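Local coordinates for protein triggering receptor expressed on myeloid cells 1 (Mus musculus, PDB 1U9K) that amplifies inflammatory responses as a myeloid cell-surface receptor that, once activated by ligand, multimerizes and signals through the transmembrane adapter TYROBP/DAP12, at residues E7-D10 / T16-V19; L76-T81 / Y91-Y96. All coordinates share one frame; numbering follows the deposited sequence.

Contact 1. Residues E7-D10 / T16-V19; sequences ERYD and TLTV
Tyr-9 reaches from strand 7-10 to the 16-19 segment and carries the whole contact with its ring. Its CD2 corner meets a methyl of Leu-17, CD2 lying 3.6 Å from Leu-17 CD1, and the two side chains cross at about a right angle. One atom further along the ring, Tyr-9 CE2 is 4.2 Å from Val-19 CG2 and 4.0 Å from the Thr-18 carbonyl O, so the same side of the tyrosine passes along three successive residues. All three approach the ring obliquely, and no hydrogen bond joins the segments. In Leu-17, CG anti to the backbone N (chi1 172°) and the turn at chi2 together carry CD1 to the ring, although the CB bond does not point straight at the tyrosine's strand. Further out, Phe-106 and Val-109 of strand 103-113 also touch the tyrosine, and backbone bonds from Tyr-9 to Arg-110 and Val-112 fix strand 7-10 in its sheet. Cutting Tyr-9 back to an alanine is likely to open a gap beside Leu-17 CD1 and Val-19 CG2, leaving the segments with little to join them. Away from the contact, Arg-8 NE donates to the syn lone pair of Asp-10 OD2 in a salt bridge. The axes run 9.3 Å apart at 151°, too far for backbone pairing. Strand 7-11 pairs in parallel with the last strand, 103-113, as A' and G do in V-set domains, while 17-22 borders the opposite sheet; the tyrosine ring thus packs between the two sheets at their edges.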
ATOM      1  N   GLU A   7       0.558 -12.109   5.235  1.00 27.01           N
ATOM      2  CA  GLU A   7       1.361 -12.917   4.310  1.00 27.75           C
ATOM      3  C   GLU A   7       2.830 -12.463   4.402  1.00 27.15           C
ATOM      4  O   GLU A   7       3.108 -11.288   4.353  1.00 25.65           O
ATOM      5  CB  GLU A   7       0.835 -12.704   2.884  1.00 28.79           C
ATOM      6  CG  GLU A   7       1.664 -13.425   1.815  1.00 33.88           C
ATOM      7  CD  GLU A   7       1.052 -13.409   0.426  1.00 37.51           C
ATOM      8  OE1 GLU A   7       0.336 -12.446   0.058  1.00 43.79           O
ATOM      9  OE2 GLU A   7       1.347 -14.358  -0.323  1.00 42.13           O
ATOM     10  N   ARG A   8       3.747 -13.409   4.522  1.00 26.58           N
ATOM     11  CA  ARG A   8       5.144 -13.105   4.582  1.00 26.34           C
ATOM     12  C   ARG A   8       5.673 -12.798   3.146  1.00 25.91           C
ATOM     13  O   ARG A   8       5.396 -13.510   2.187  1.00 24.49           O
ATOM     14  CB  ARG A   8       5.891 -14.239   5.215  1.00 26.18           C
ATOM     15  CG  ARG A   8       7.275 -13.868   5.775  1.00 32.09           C
ATOM     16  CD  ARG A   8       7.851 -14.883   6.761  1.00 35.10           C
ATOM     17  NE  ARG A   8       9.316 -14.959   6.690  1.00 41.59           N
ATOM     18  CZ  ARG A   8      10.175 -14.657   7.685  1.00 44.03           C
ATOM     19  NH1 ARG A   8       9.739 -14.279   8.883  1.00 48.01           N
ATOM     20  NH2 ARG A   8      11.487 -14.757   7.490  1.00 44.18           N
ATOM     21  N   TYR A   9       6.458 -11.741   3.043  1.00 24.88           N
ATOM     22  CA  TYR A   9       7.198 -11.411   1.842  1.00 25.35           C
ATOM     23  C   TYR A   9       8.646 -11.322   2.279  1.00 24.76           C
ATOM     24  O   TYR A   9       8.990 -10.390   2.955  1.00 25.32           O
ATOM     25  CB  TYR A   9       6.764 -10.054   1.319  1.00 25.84           C
ATOM     26  CG  TYR A   9       5.458 -10.085   0.512  1.00 28.59           C
ATOM     27  CD1 TYR A   9       4.224 -10.342   1.131  1.00 29.53           C
ATOM     28  CD2 TYR A   9       5.458  -9.838  -0.860  1.00 28.82           C
ATOM     29  CE1 TYR A   9       3.041 -10.352   0.402  1.00 30.34           C
ATOM     30  CE2 TYR A   9       4.276  -9.877  -1.606  1.00 31.66           C
ATOM     31  CZ  TYR A   9       3.068 -10.122  -0.975  1.00 32.11           C
ATOM     32  OH  TYR A   9       1.912 -10.109  -1.745  1.00 33.07           O
ATOM     33  N   ASP A  10       9.467 -12.274   1.864  1.00 23.65           N
ATOM     34  CA  ASP A  10      10.892 -12.383   2.284  1.00 24.23           C
ATOM     35  C   ASP A  10      11.763 -11.867   1.157  1.00 23.77           C
ATOM     36  O   ASP A  10      11.693 -12.403   0.041  1.00 24.58           O
ATOM     37  CB  ASP A  10      11.254 -13.830   2.464  1.00 25.48           C
ATOM     38  CG  ASP A  10      10.845 -14.345   3.774  1.00 29.02           C
ATOM     39  OD1 ASP A  10      11.438 -13.899   4.797  1.00 35.02           O
ATOM     40  OD2 ASP A  10       9.920 -15.178   3.858  1.00 30.97           O
ATOM     41  N   THR A  16      13.316  -4.725  -4.764  1.00 19.78           N
ATOM     42  CA  THR A  16      12.082  -3.944  -4.773  1.00 20.51           C
ATOM     43  C   THR A  16      10.937  -4.876  -4.369  1.00 20.09           C
ATOM     44  O   THR A  16      10.842  -6.033  -4.852  1.00 20.41           O
ATOM     45  CB  THR A  16      11.812  -3.424  -6.173  1.00 21.14           C
ATOM     46  OG1 THR A  16      12.841  -2.529  -6.553  1.00 19.27           O
ATOM     47  CG2 THR A  16      10.574  -2.628  -6.222  1.00 22.61           C
ATOM     48  N   LEU A  17      10.140  -4.405  -3.431  1.00 19.57           N
ATOM     49  CA  LEU A  17       8.900  -5.072  -3.049  1.00 21.03           C
ATOM     50  C   LEU A  17       7.801  -4.649  -3.993  1.00 21.22           C
ATOM     51  O   LEU A  17       7.645  -3.443  -4.229  1.00 22.45           O
ATOM     52  CB  LEU A  17       8.514  -4.664  -1.658  1.00 20.16           C
ATOM     53  CG  LEU A  17       7.145  -5.111  -1.167  1.00 22.26           C
ATOM     54  CD1 LEU A  17       7.121  -6.610  -1.124  1.00 22.83           C
ATOM     55  CD2 LEU A  17       6.735  -4.442   0.139  1.00 25.11           C
ATOM     56  N   THR A  18       7.044  -5.602  -4.534  1.00 20.97           N
ATOM     57  CA  THR A  18       5.865  -5.280  -5.330  1.00 21.62           C
ATOM     58  C   THR A  18       4.688  -6.015  -4.716  1.00 21.71           C
ATOM     59  O   THR A  18       4.775  -7.212  -4.518  1.00 20.85           O
ATOM     60  CB  THR A  18       6.020  -5.732  -6.796  1.00 21.77           C
ATOM     61  OG1 THR A  18       7.137  -5.069  -7.399  1.00 24.13           O
ATOM     62  CG2 THR A  18       4.851  -5.286  -7.638  1.00 25.01           C
ATOM     63  N   VAL A  19       3.588  -5.307  -4.477  1.00 21.47           N
ATOM     64  CA  VAL A  19       2.397  -5.853  -3.864  1.00 21.54           C
ATOM     65  C   VAL A  19       1.233  -5.399  -4.728  1.00 22.53           C
ATOM     66  O   VAL A  19       1.160  -4.238  -5.101  1.00 22.37           O
ATOM     67  CB  VAL A  19       2.237  -5.313  -2.432  1.00 22.12           C
ATOM     68  CG1 VAL A  19       0.895  -5.650  -1.843  1.00 25.22           C
ATOM     69  CG2 VAL A  19       3.371  -5.798  -1.581  1.00 24.46           C
TER

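Contact 2. Residues L76-T81 / Y91-Y96; sequences LQVQMT and YRCVIY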
ATOM      1  N   LEU A  76      -4.625  -1.764  -7.154  1.00 20.62           N
ATOM      2  CA  LEU A  76      -3.641  -0.806  -6.690  1.00 22.62           C
ATOM      3  C   LEU A  76      -2.328  -1.564  -6.554  1.00 23.46           C
ATOM      4  O   LEU A  76      -2.324  -2.593  -5.862  1.00 26.41           O
ATOM      5  CB  LEU A  76      -4.099  -0.388  -5.311  1.00 24.09           C
ATOM      6  CG  LEU A  76      -3.358   0.689  -4.580  1.00 28.05           C
ATOM      7  CD1 LEU A  76      -3.641   2.013  -5.282  1.00 28.69           C
ATOM      8  CD2 LEU A  76      -3.824   0.725  -3.134  1.00 26.91           C
ATOM      9  N   GLN A  77      -1.251  -1.133  -7.186  1.00 21.58           N
ATOM     10  CA  GLN A  77       0.065  -1.798  -7.001  1.00 21.72           C
ATOM     11  C   GLN A  77       1.019  -0.901  -6.239  1.00 21.09           C
ATOM     12  O   GLN A  77       1.198   0.272  -6.582  1.00 20.22           O
ATOM     13  CB  GLN A  77       0.708  -2.105  -8.348  1.00 22.31           C
ATOM     14  CG  GLN A  77       1.974  -2.902  -8.253  1.00 22.64           C
ATOM     15  CD  GLN A  77       2.516  -3.228  -9.598  1.00 28.15           C
ATOM     16  OE1 GLN A  77       2.103  -4.196 -10.213  1.00 29.51           O
ATOM     17  NE2 GLN A  77       3.429  -2.410 -10.075  1.00 26.72           N
ATOM     18  N   VAL A  78       1.675  -1.461  -5.242  1.00 19.39           N
ATOM     19  CA  VAL A  78       2.638  -0.717  -4.463  1.00 20.93           C
ATOM     20  C   VAL A  78       4.031  -1.244  -4.745  1.00 21.22           C
ATOM     21  O   VAL A  78       4.212  -2.441  -4.893  1.00 20.12           O
ATOM     22  CB  VAL A  78       2.317  -0.873  -2.973  1.00 22.29           C
ATOM     23  CG1 VAL A  78       3.358  -0.124  -2.152  1.00 27.18           C
ATOM     24  CG2 VAL A  78       0.869  -0.403  -2.696  1.00 24.77           C
ATOM     25  N   GLN A  79       5.013  -0.354  -4.904  1.00 20.84           N
ATOM     26  CA  GLN A  79       6.396  -0.778  -5.024  1.00 21.18           C
ATOM     27  C   GLN A  79       7.185   0.015  -4.020  1.00 21.89           C
ATOM     28  O   GLN A  79       6.961   1.233  -3.890  1.00 22.39           O
ATOM     29  CB  GLN A  79       6.940  -0.525  -6.401  1.00 22.41           C
ATOM     30  CG  GLN A  79       6.437  -1.475  -7.449  1.00 25.79           C
ATOM     31  CD  GLN A  79       6.923  -1.064  -8.817  1.00 32.43           C
ATOM     32  OE1 GLN A  79       6.148  -0.552  -9.630  1.00 38.59           O
ATOM     33  NE2 GLN A  79       8.219  -1.217  -9.048  1.00 35.45           N
ATOM     34  N   MET A  80       8.099  -0.648  -3.313  1.00 20.43           N
ATOM     35  CA  MET A  80       9.098   0.005  -2.445  1.00 21.41           C
ATOM     36  C   MET A  80      10.427  -0.425  -2.981  1.00 21.81           C
ATOM     37  O   MET A  80      10.681  -1.605  -3.056  1.00 20.34           O
ATOM     38  CB  MET A  80       8.990  -0.489  -0.995  1.00 21.93           C
ATOM     39  CG  MET A  80       7.697  -0.133  -0.351  1.00 24.11           C
ATOM     40  SD  MET A  80       7.488  -0.858   1.298  1.00 27.05           S
ATOM     41  CE  MET A  80       8.845  -0.287   2.161  1.00 27.23           C
ATOM     42  N   THR A  81      11.265   0.517  -3.376  1.00 20.76           N
ATOM     43  CA  THR A  81      12.504   0.226  -4.024  1.00 21.47           C
ATOM     44  C   THR A  81      13.622   0.307  -3.015  1.00 21.07           C
ATOM     45  O   THR A  81      13.479   0.885  -1.952  1.00 20.47           O
ATOM     46  CB  THR A  81      12.778   1.196  -5.139  1.00 23.43           C
ATOM     47  OG1 THR A  81      12.603   2.552  -4.654  1.00 22.53           O
ATOM     48  CG2 THR A  81      11.743   1.023  -6.260  1.00 24.56           C
ATOM     49  N   TYR A  91       2.726  -4.031   6.914  1.00 18.13           N
ATOM     50  CA  TYR A  91       2.196  -2.991   6.048  1.00 17.66           C
ATOM     51  C   TYR A  91       0.847  -3.421   5.526  1.00 19.23           C
ATOM     52  O   TYR A  91       0.517  -4.579   5.565  1.00 18.40           O
ATOM     53  CB  TYR A  91       3.080  -2.792   4.824  1.00 19.45           C
ATOM     54  CG  TYR A  91       4.451  -2.289   5.085  1.00 18.93           C
ATOM     55  CD1 TYR A  91       5.512  -3.171   5.313  1.00 20.35           C
ATOM     56  CD2 TYR A  91       4.738  -0.911   5.042  1.00 20.05           C
ATOM     57  CE1 TYR A  91       6.796  -2.705   5.543  1.00 21.73           C
ATOM     58  CE2 TYR A  91       6.041  -0.441   5.298  1.00 20.03           C
ATOM     59  CZ  TYR A  91       7.034  -1.323   5.557  1.00 20.85           C
ATOM     60  OH  TYR A  91       8.326  -0.905   5.796  1.00 20.02           O
ATOM     61  N   ARG A  92       0.061  -2.480   5.043  1.00 19.04           N
ATOM     62  CA  ARG A  92      -1.150  -2.832   4.356  1.00 19.58           C
ATOM     63  C   ARG A  92      -1.517  -1.774   3.363  1.00 19.51           C
ATOM     64  O   ARG A  92      -1.140  -0.617   3.506  1.00 19.23           O
ATOM     65  CB  ARG A  92      -2.301  -2.992   5.339  1.00 19.29           C
ATOM     66  CG  ARG A  92      -2.498  -1.808   6.204  1.00 20.88           C
ATOM     67  CD  ARG A  92      -3.586  -1.944   7.210  1.00 20.61           C
ATOM     68  NE  ARG A  92      -3.918  -0.647   7.802  1.00 17.51           N
ATOM     69  CZ  ARG A  92      -4.643  -0.517   8.916  1.00 17.81           C
ATOM     70  NH1 ARG A  92      -5.111  -1.555   9.515  1.00 18.30           N
ATOM     71  NH2 ARG A  92      -4.924   0.662   9.418  1.00 21.39           N
ATOM     72  N   CYS A  93      -2.296  -2.173   2.372  1.00 20.73           N
ATOM     73  CA  CYS A  93      -3.026  -1.264   1.480  1.00 22.01           C
ATOM     74  C   CYS A  93      -4.439  -1.074   2.041  1.00 21.11           C
ATOM     75  O   CYS A  93      -5.073  -2.037   2.517  1.00 20.11           O
ATOM     76  CB  CYS A  93      -3.294  -1.902   0.106  1.00 24.63           C
ATOM     77  SG  CYS A  93      -1.897  -2.404  -0.873  1.00 35.34           S
ATOM     78  N   VAL A  94      -4.938   0.153   1.956  1.00 20.80           N
ATOM     79  CA  VAL A  94      -6.233   0.486   2.492  1.00 19.96           C
ATOM     80  C   VAL A  94      -6.995   1.455   1.619  1.00 20.01           C
ATOM     81  O   VAL A  94      -6.421   2.215   0.809  1.00 19.42           O
ATOM     82  CB  VAL A  94      -6.125   1.126   3.857  1.00 20.26           C
ATOM     83  CG1 VAL A  94      -5.462   0.185   4.867  1.00 19.72           C
ATOM     84  CG2 VAL A  94      -5.438   2.522   3.766  1.00 21.46           C
ATOM     85  N   ILE A  95      -8.310   1.395   1.763  1.00 18.92           N
ATOM     86  CA  ILE A  95      -9.162   2.553   1.429  1.00 19.16           C
ATOM     87  C   ILE A  95      -8.956   3.545   2.569  1.00 19.32           C
ATOM     88  O   ILE A  95      -9.180   3.215   3.742  1.00 18.50           O
ATOM     89  CB  ILE A  95     -10.610   2.185   1.286  1.00 18.87           C
ATOM     90  CG1 ILE A  95     -10.812   1.046   0.277  1.00 19.08           C
ATOM     91  CG2 ILE A  95     -11.462   3.474   0.916  1.00 22.41           C
ATOM     92  CD1 ILE A  95     -10.267   1.334  -1.119  1.00 21.40           C
ATOM     93  N   TYR A  96      -8.548   4.754   2.192  1.00 19.27           N
ATOM     94  CA  TYR A  96      -8.196   5.831   3.060  1.00 19.67           C
ATOM     95  C   TYR A  96      -9.234   6.945   3.059  1.00 20.22           C
ATOM     96  O   TYR A  96      -9.492   7.606   2.031  1.00 21.78           O
ATOM     97  CB  TYR A  96      -6.852   6.352   2.650  1.00 20.74           C
ATOM     98  CG  TYR A  96      -6.196   7.333   3.611  1.00 20.97           C
ATOM     99  CD1 TYR A  96      -5.655   6.918   4.824  1.00 24.11           C
ATOM    100  CD2 TYR A  96      -6.071   8.672   3.250  1.00 24.54           C
ATOM    101  CE1 TYR A  96      -5.048   7.824   5.685  1.00 26.68           C
ATOM    102  CE2 TYR A  96      -5.470   9.593   4.096  1.00 28.02           C
ATOM    103  CZ  TYR A  96      -4.940   9.155   5.301  1.00 28.06           C
ATOM    104  OH  TYR A  96      -4.361  10.075   6.117  1.00 36.50           O
TER
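This is a sheet-to-sheet contact in the core of the V-type immunoglobulin sandwich, close to the centre of the chain, where strand 76-80 of one sheet faces strand 91-96 of the other. The axes come within 9.3 Å at 143°, and side chains alone bridge the gap, without a hydrogen bond between the segments. Leu-76, Val-78 and Met-80, the inward-facing alternate residues of their strand, meet Cys-93 and Tyr-91. At one end Leu-76 CD2 packs 4.2 Å from Cys-93 CB. Beside it, Val-78 CG2 lies 3.9 Å from Cys-93 SG, the sulfur that forms the disulfide with Cys-21 of strand 17-22, the sheet neighbour of 75-80. At the other end Met-80 makes a Met-aromatic contact: its SD sits over one face of the Tyr-91 ring, offset toward the rim, 4.5 Å from the centroid and 19° off the normal. The Met-80 chain then bends at its last torsion (chi3 57°), laying CE near the phenol end of the ring, 4.0 Å from Tyr-91 CZ and 3.7 Å from Tyr-91 OH. That hydroxyl is hydrogen-bonded to the carbonyl O of Asp-87, which anchors the far end of the ring. Trp-35 of strand 32-37 touches Val-78 and Met-80, and its ring meets that of Tyr-91 with nearly parallel planes. With the buried hydroxyl satisfied by Asp-87, the sheets are held here by dispersion, by the sulfur-aromatic contact and by the Cys-21 to Cys-93 bond, the canonical intersheet disulfide of the immunoglobulin fold, bordered by aliphatic side chains.

Contacts 1 and 2 lie about 11 Å apart, centre to centre, and both span the two sheets of the single V-type immunoglobulin domain that forms this extracellular part of the receptor. Along the chain they come in series, 7-10 and 16-19 before 76-81 and 91-96. They meet in one sheet, where strands 17-22 and 75-80 are antiparallel neighbours: Val-19 O is 2.8 Å from Val-78 N, and Leu-17 N is 2.9 Å from Met-80 O, both probable hydrogen bonds. Strands 7-11 and 89-96 flank 103-113 in the opposing sheet. The two sheets are thus tied face to face both at the disulfide core, by contact 2, and at their edge, by contact 1.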